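PDB 6HXI: citrate lyase, subunit 1 from Methanosaeta concilii, which probably catalyses, as part of ATP citrate lyase, the ATP-dependent conversion of citrate and coenzyme A to oxaloacetate and acetyl-CoA. Local coordinates for residues Q363-R377 and R395-M409. Numbering follows the deposited sequence.
Sequences QQKLQEADIEIYVRR and RLGVPIQVHGPETHM
Strands 371-376 and 400-403 run parallel, pairing Ile373 with Ile400 through Arg376 with His403. Backbone bonds zigzag between them: Ile373 N to Pro399 O (2.8 Å), Gln401 N to Ile373 O, Val375 N to Gln401 O (171° at the hydrogen), His403 N to Val375 O, and lastly Arg377 N to His403 O.

Arg376 supplies the polar side-chain grip. With CG anti to the backbone N (chi1 -171°) and the chain bent at chi2, its guanidinium meets one carbonyl side-on, NE and NH2 lying 3.0 and 3.1 Å from Thr407 O, while Met409 CA sits over the centre of one face. NH1 instead reaches Gly340 O and forms a salt bridge with Glu184 of another chain, the succinyl-CoA ligase (ADP-forming) subunit alpha. A leucine here would probably leave Thr407 O without either guanidinium donor and that glutamate without this salt-bridge mate. The His403 ring is fixed in its rotation by in-plane hydrogen bonds, NE2 to Gln401 OE1 (2.8 Å) and ND1 with Thr407 OG1 (3.0 Å); the Gln401 amide, turned 62° from the Tyr374 ring, brings NE2 to the ring edge.

On the sheet face of Ile373 and Val375, Ile373 and Ile400 lie side by side; toward the start of the strands Ile373 CD1 touches Val398 CG2 (3.8 Å), and between the helices Leu366 CD1 meets Leu396 CD2.

Helix 382-396 completes this beta-alpha-beta crossover, touching Val375 and Val402; helix 412-417 packs on Tyr374, Gln401 and His403, and strand 334-338 flanks 371-376 in the parallel sheet.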
loop_
_atom_site.group_PDB
_atom_site.type_symbol
_atom_site.label_atom_id
_atom_site.label_comp_id
_atom_site.label_asym_id
_atom_site.label_seq_id
_atom_site.Cartn_x
_atom_site.Cartn_y
_atom_site.Cartn_z
ATOM N N GLN C 363 25.647 -32.449 37.340
ATOM C CA GLN C 363 24.874 -33.021 38.460
ATOM C C GLN C 363 25.354 -34.404 38.941
ATOM O O GLN C 363 25.557 -34.573 40.147
ATOM C CB GLN C 363 23.374 -33.070 38.106
ATOM C CG GLN C 363 22.462 -33.602 39.209
ATOM C CD GLN C 363 21.036 -33.755 38.741
ATOM O OE1 GLN C 363 20.147 -33.001 39.144
ATOM N NE2 GLN C 363 20.777 -34.748 37.892
ATOM N N GLN C 364 25.512 -35.381 38.016
ATOM C CA GLN C 364 25.948 -36.742 38.352
ATOM C C GLN C 364 27.403 -36.756 38.848
ATOM O O GLN C 364 27.688 -37.329 39.910
ATOM C CB GLN C 364 25.759 -37.689 37.157
ATOM C CG GLN C 364 25.585 -39.154 37.562
ATOM C CD GLN C 364 25.851 -40.112 36.431
ATOM O OE1 GLN C 364 25.234 -40.045 35.359
ATOM N NE2 GLN C 364 26.753 -41.055 36.666
ATOM N N LYS C 365 28.305 -36.099 38.086
ATOM C CA LYS C 365 29.731 -35.956 38.393
ATOM C C LYS C 365 29.989 -35.153 39.686
ATOM O O LYS C 365 30.990 -35.411 40.353
ATOM C CB LYS C 365 30.488 -35.351 37.201
ATOM C CG LYS C 365 31.168 -36.392 36.340
ATOM C CD LYS C 365 31.520 -35.865 34.951
ATOM C CE LYS C 365 32.108 -36.968 34.090
ATOM N NZ LYS C 365 32.279 -36.567 32.667
ATOM N N LEU C 366 29.079 -34.215 40.050
ATOM C CA LEU C 366 29.162 -33.404 41.272
ATOM C C LEU C 366 28.886 -34.243 42.526
ATOM O O LEU C 366 29.613 -34.098 43.512
ATOM C CB LEU C 366 28.181 -32.218 41.235
ATOM C CG LEU C 366 28.592 -30.978 40.449
ATOM C CD1 LEU C 366 27.394 -30.126 40.143
ATOM C CD2 LEU C 366 29.605 -30.154 41.199
ATOM N N GLN C 367 27.829 -35.098 42.495
ATOM C CA GLN C 367 27.432 -35.978 43.603
ATOM C C GLN C 367 28.496 -37.047 43.847
ATOM O O GLN C 367 28.912 -37.253 44.991
ATOM C CB GLN C 367 26.062 -36.635 43.333
ATOM C CG GLN C 367 24.885 -35.651 43.303
ATOM C CD GLN C 367 23.599 -36.225 42.741
ATOM O OE1 GLN C 367 22.511 -35.984 43.269
ATOM N NE2 GLN C 367 23.673 -36.944 41.627
ATOM N N GLU C 368 28.955 -37.694 42.755
ATOM C CA GLU C 368 29.974 -38.745 42.747
ATOM C C GLU C 368 31.339 -38.286 43.265
ATOM O O GLU C 368 32.056 -39.101 43.835
ATOM C CB GLU C 368 30.102 -39.369 41.346
ATOM C CG GLU C 368 28.958 -40.313 40.995
ATOM C CD GLU C 368 28.800 -40.724 39.541
ATOM O OE1 GLU C 368 29.650 -40.338 38.705
ATOM O OE2 GLU C 368 27.811 -41.428 39.237
ATOM N N ALA C 369 31.694 -36.993 43.083
ATOM C CA ALA C 369 32.978 -36.453 43.541
ATOM C C ALA C 369 32.938 -35.788 44.938
ATOM O O ALA C 369 33.972 -35.286 45.399
ATOM C CB ALA C 369 33.553 -35.505 42.503
ATOM N N ASP C 370 31.759 -35.832 45.626
ATOM C CA ASP C 370 31.510 -35.287 46.979
ATOM C C ASP C 370 31.849 -33.790 47.060
ATOM O O ASP C 370 32.466 -33.315 48.018
ATOM C CB ASP C 370 32.228 -36.133 48.068
ATOM C CG ASP C 370 31.709 -35.982 49.492
ATOM O OD1 ASP C 370 30.469 -35.953 49.676
ATOM O OD2 ASP C 370 32.542 -35.974 50.431
ATOM N N ILE C 371 31.434 -33.053 46.023
ATOM C CA ILE C 371 31.685 -31.622 45.886
ATOM C C ILE C 371 30.645 -30.809 46.673
ATOM O O ILE C 371 29.448 -31.111 46.622
ATOM C CB ILE C 371 31.820 -31.220 44.384
ATOM C CG1 ILE C 371 33.081 -31.876 43.757
ATOM C CG2 ILE C 371 31.836 -29.693 44.188
ATOM C CD1 ILE C 371 33.209 -31.809 42.211
ATOM N N GLU C 372 31.138 -29.804 47.436
ATOM C CA GLU C 372 30.368 -28.859 48.247
ATOM C C GLU C 372 30.575 -27.459 47.667
ATOM O O GLU C 372 31.718 -27.037 47.474
ATOM C CB GLU C 372 30.808 -28.911 49.716
ATOM C CG GLU C 372 30.304 -30.133 50.459
ATOM C CD GLU C 372 31.143 -30.546 51.651
ATOM O OE1 GLU C 372 31.697 -29.656 52.336
ATOM O OE2 GLU C 372 31.228 -31.768 51.912
ATOM N N ILE C 373 29.474 -26.768 47.345
ATOM C CA ILE C 373 29.512 -25.441 46.725
ATOM C C ILE C 373 29.228 -24.344 47.750
ATOM O O ILE C 373 28.268 -24.457 48.508
ATOM C CB ILE C 373 28.581 -25.382 45.470
ATOM C CG1 ILE C 373 29.030 -26.393 44.394
ATOM C CG2 ILE C 373 28.492 -23.973 44.878
ATOM C CD1 ILE C 373 27.940 -27.253 43.844
ATOM N N TYR C 374 30.076 -23.297 47.779
ATOM C CA TYR C 374 29.949 -22.144 48.678
ATOM C C TYR C 374 29.930 -20.865 47.829
ATOM O O TYR C 374 30.849 -20.627 47.040
ATOM C CB TYR C 374 31.081 -22.118 49.728
ATOM C CG TYR C 374 31.095 -23.327 50.638
ATOM C CD1 TYR C 374 31.622 -24.547 50.211
ATOM C CD2 TYR C 374 30.594 -23.251 51.935
ATOM C CE1 TYR C 374 31.615 -25.671 51.041
ATOM C CE2 TYR C 374 30.596 -24.366 52.778
ATOM C CZ TYR C 374 31.111 -25.571 52.328
ATOM O OH TYR C 374 31.113 -26.661 53.164
ATOM N N VAL C 375 28.848 -20.078 47.954
ATOM C CA VAL C 375 28.612 -18.847 47.196
ATOM C C VAL C 375 28.485 -17.602 48.095
ATOM O O VAL C 375 27.778 -17.658 49.091
ATOM C CB VAL C 375 27.351 -18.991 46.299
ATOM C CG1 VAL C 375 27.210 -17.800 45.345
ATOM C CG2 VAL C 375 27.345 -20.319 45.536
ATOM N N ARG C 376 29.150 -16.486 47.718
ATOM C CA ARG C 376 29.050 -15.164 48.349
ATOM C C ARG C 376 29.107 -14.140 47.216
ATOM O O ARG C 376 30.151 -13.974 46.590
ATOM C CB ARG C 376 30.149 -14.883 49.387
ATOM C CG ARG C 376 29.907 -13.594 50.206
ATOM C CD ARG C 376 30.403 -12.314 49.526
ATOM N NE ARG C 376 30.162 -11.111 50.333
ATOM C CZ ARG C 376 30.580 -9.887 50.016
ATOM N NH1 ARG C 376 31.270 -9.681 48.899
ATOM N NH2 ARG C 376 30.328 -8.864 50.822
ATOM N N ARG C 377 28.003 -13.452 46.962
ATOM C CA ARG C 377 27.968 -12.480 45.890
ATOM C C ARG C 377 27.000 -11.335 46.125
ATOM O O ARG C 377 25.950 -11.508 46.731
ATOM C CB ARG C 377 27.679 -13.195 44.549
ATOM C CG ARG C 377 27.940 -12.383 43.281
ATOM C CD ARG C 377 29.399 -12.076 43.005
ATOM N NE ARG C 377 29.562 -11.593 41.631
ATOM C CZ ARG C 377 30.362 -10.599 41.265
ATOM N NH1 ARG C 377 31.119 -9.984 42.162
ATOM N NH2 ARG C 377 30.442 -10.241 39.993
ATOM N N ARG C 395 17.541 -29.017 44.567
ATOM C CA ARG C 395 17.195 -30.072 43.607
ATOM C C ARG C 395 18.398 -30.889 43.066
ATOM O O ARG C 395 18.201 -32.016 42.612
ATOM C CB ARG C 395 16.351 -29.498 42.444
ATOM C CG ARG C 395 17.096 -28.559 41.499
ATOM C CD ARG C 395 16.204 -28.086 40.372
ATOM N NE ARG C 395 16.980 -27.488 39.284
ATOM C CZ ARG C 395 17.270 -26.195 39.185
ATOM N NH1 ARG C 395 17.985 -25.747 38.165
ATOM N NH2 ARG C 395 16.841 -25.337 40.103
ATOM N N LEU C 396 19.616 -30.316 43.101
ATOM C CA LEU C 396 20.852 -30.912 42.584
ATOM C C LEU C 396 21.356 -32.120 43.372
ATOM O O LEU C 396 21.906 -33.045 42.770
ATOM C CB LEU C 396 21.963 -29.842 42.467
ATOM C CG LEU C 396 22.966 -29.978 41.305
ATOM C CD1 LEU C 396 22.282 -29.869 39.942
ATOM C CD2 LEU C 396 24.007 -28.903 41.374
ATOM N N GLY C 397 21.186 -32.099 44.692
ATOM C CA GLY C 397 21.635 -33.184 45.560
ATOM C C GLY C 397 23.038 -33.000 46.103
ATOM O O GLY C 397 23.656 -33.956 46.580
ATOM N N VAL C 398 23.557 -31.766 46.016
ATOM C CA VAL C 398 24.881 -31.366 46.515
ATOM C C VAL C 398 24.713 -30.135 47.431
ATOM O O VAL C 398 23.849 -29.294 47.148
ATOM C CB VAL C 398 25.962 -31.143 45.405
ATOM C CG1 VAL C 398 26.392 -32.459 44.759
ATOM C CG2 VAL C 398 25.513 -30.137 44.355
ATOM N N PRO C 399 25.496 -30.015 48.533
ATOM C CA PRO C 399 25.332 -28.845 49.416
ATOM C C PRO C 399 25.757 -27.514 48.781
ATOM O O PRO C 399 26.896 -27.371 48.331
ATOM C CB PRO C 399 26.174 -29.205 50.659
ATOM C CG PRO C 399 26.514 -30.668 50.518
ATOM C CD PRO C 399 26.546 -30.919 49.042
ATOM N N ILE C 400 24.816 -26.557 48.701
ATOM C CA ILE C 400 25.085 -25.223 48.145
ATOM C C ILE C 400 24.735 -24.149 49.198
ATOM O O ILE C 400 23.555 -23.840 49.405
ATOM C CB ILE C 400 24.457 -24.965 46.730
ATOM C CG1 ILE C 400 24.885 -26.055 45.710
ATOM C CG2 ILE C 400 24.833 -23.568 46.224
ATOM C CD1 ILE C 400 24.230 -26.042 44.331
ATOM N N GLN C 401 25.773 -23.622 49.883
ATOM C CA GLN C 401 25.676 -22.571 50.906
ATOM C C GLN C 401 25.706 -21.220 50.202
ATOM O O GLN C 401 26.723 -20.883 49.600
ATOM C CB GLN C 401 26.840 -22.686 51.896
ATOM C CG GLN C 401 26.460 -23.271 53.251
ATOM C CD GLN C 401 27.357 -22.713 54.325
ATOM O OE1 GLN C 401 27.403 -21.498 54.565
ATOM N NE2 GLN C 401 28.094 -23.586 54.996
ATOM N N VAL C 402 24.578 -20.473 50.242
ATOM C CA VAL C 402 24.403 -19.201 49.509
ATOM C C VAL C 402 24.390 -17.964 50.427
ATOM O O VAL C 402 23.595 -17.888 51.371
ATOM C CB VAL C 402 23.162 -19.262 48.585
ATOM C CG1 VAL C 402 22.899 -17.918 47.891
ATOM C CG2 VAL C 402 23.314 -20.378 47.551
ATOM N N HIS C 403 25.291 -17.000 50.121
ATOM C CA HIS C 403 25.510 -15.759 50.875
ATOM C C HIS C 403 25.462 -14.535 49.990
ATOM O O HIS C 403 25.703 -14.624 48.790
ATOM C CB HIS C 403 26.870 -15.792 51.602
ATOM C CG HIS C 403 27.026 -16.935 52.549
ATOM N ND1 HIS C 403 26.900 -16.757 53.909
ATOM C CD2 HIS C 403 27.285 -18.237 52.297
ATOM C CE1 HIS C 403 27.094 -17.951 54.449
ATOM N NE2 HIS C 403 27.328 -18.874 53.516
ATOM N N GLY C 404 25.191 -13.394 50.606
ATOM C CA GLY C 404 25.108 -12.110 49.929
ATOM C C GLY C 404 25.975 -11.046 50.577
ATOM O O GLY C 404 26.884 -11.379 51.346
ATOM N N PRO C 405 25.691 -9.746 50.291
ATOM C CA PRO C 405 26.510 -8.652 50.858
ATOM C C PRO C 405 26.538 -8.533 52.380
ATOM O O PRO C 405 27.395 -7.822 52.896
ATOM C CB PRO C 405 25.906 -7.392 50.216
ATOM C CG PRO C 405 25.184 -7.877 48.991
ATOM C CD PRO C 405 24.633 -9.207 49.408
ATOM N N GLU C 406 25.615 -9.211 53.090
ATOM C CA GLU C 406 25.521 -9.219 54.562
ATOM C C GLU C 406 26.669 -10.025 55.214
ATOM O O GLU C 406 27.072 -9.743 56.349
ATOM C CB GLU C 406 24.128 -9.710 55.027
ATOM C CG GLU C 406 23.842 -11.203 54.839
ATOM C CD GLU C 406 23.681 -11.754 53.429
ATOM O OE1 GLU C 406 23.865 -12.981 53.251
ATOM O OE2 GLU C 406 23.358 -10.969 52.507
ATOM N N THR C 407 27.183 -11.029 54.484
ATOM C CA THR C 407 28.297 -11.886 54.885
ATOM C C THR C 407 29.562 -11.199 54.388
ATOM O O THR C 407 29.589 -10.679 53.258
ATOM C CB THR C 407 28.142 -13.273 54.230
ATOM O OG1 THR C 407 26.880 -13.822 54.591
ATOM C CG2 THR C 407 29.249 -14.235 54.604
ATOM N N HIS C 408 30.608 -11.209 55.228
ATOM C CA HIS C 408 31.918 -10.651 54.907
ATOM C C HIS C 408 32.474 -11.413 53.688
ATOM O O HIS C 408 32.344 -12.634 53.614
ATOM C CB HIS C 408 32.832 -10.724 56.148
ATOM C CG HIS C 408 34.275 -10.437 55.887
ATOM N ND1 HIS C 408 34.675 -9.347 55.124
ATOM C CD2 HIS C 408 35.376 -11.100 56.313
ATOM C CE1 HIS C 408 35.998 -9.397 55.088
ATOM N NE2 HIS C 408 36.468 -10.424 55.807
ATOM N N MET C 409 33.014 -10.687 52.713
ATOM C CA MET C 409 33.485 -11.240 51.427
ATOM C C MET C 409 34.171 -12.613 51.509
ATOM O O MET C 409 33.746 -13.557 50.840
ATOM C CB MET C 409 34.386 -10.250 50.672
ATOM C CG MET C 409 34.634 -10.658 49.228
ATOM S SD MET C 409 35.756 -9.560 48.350
ATOM C CE MET C 409 37.327 -10.165 48.902
#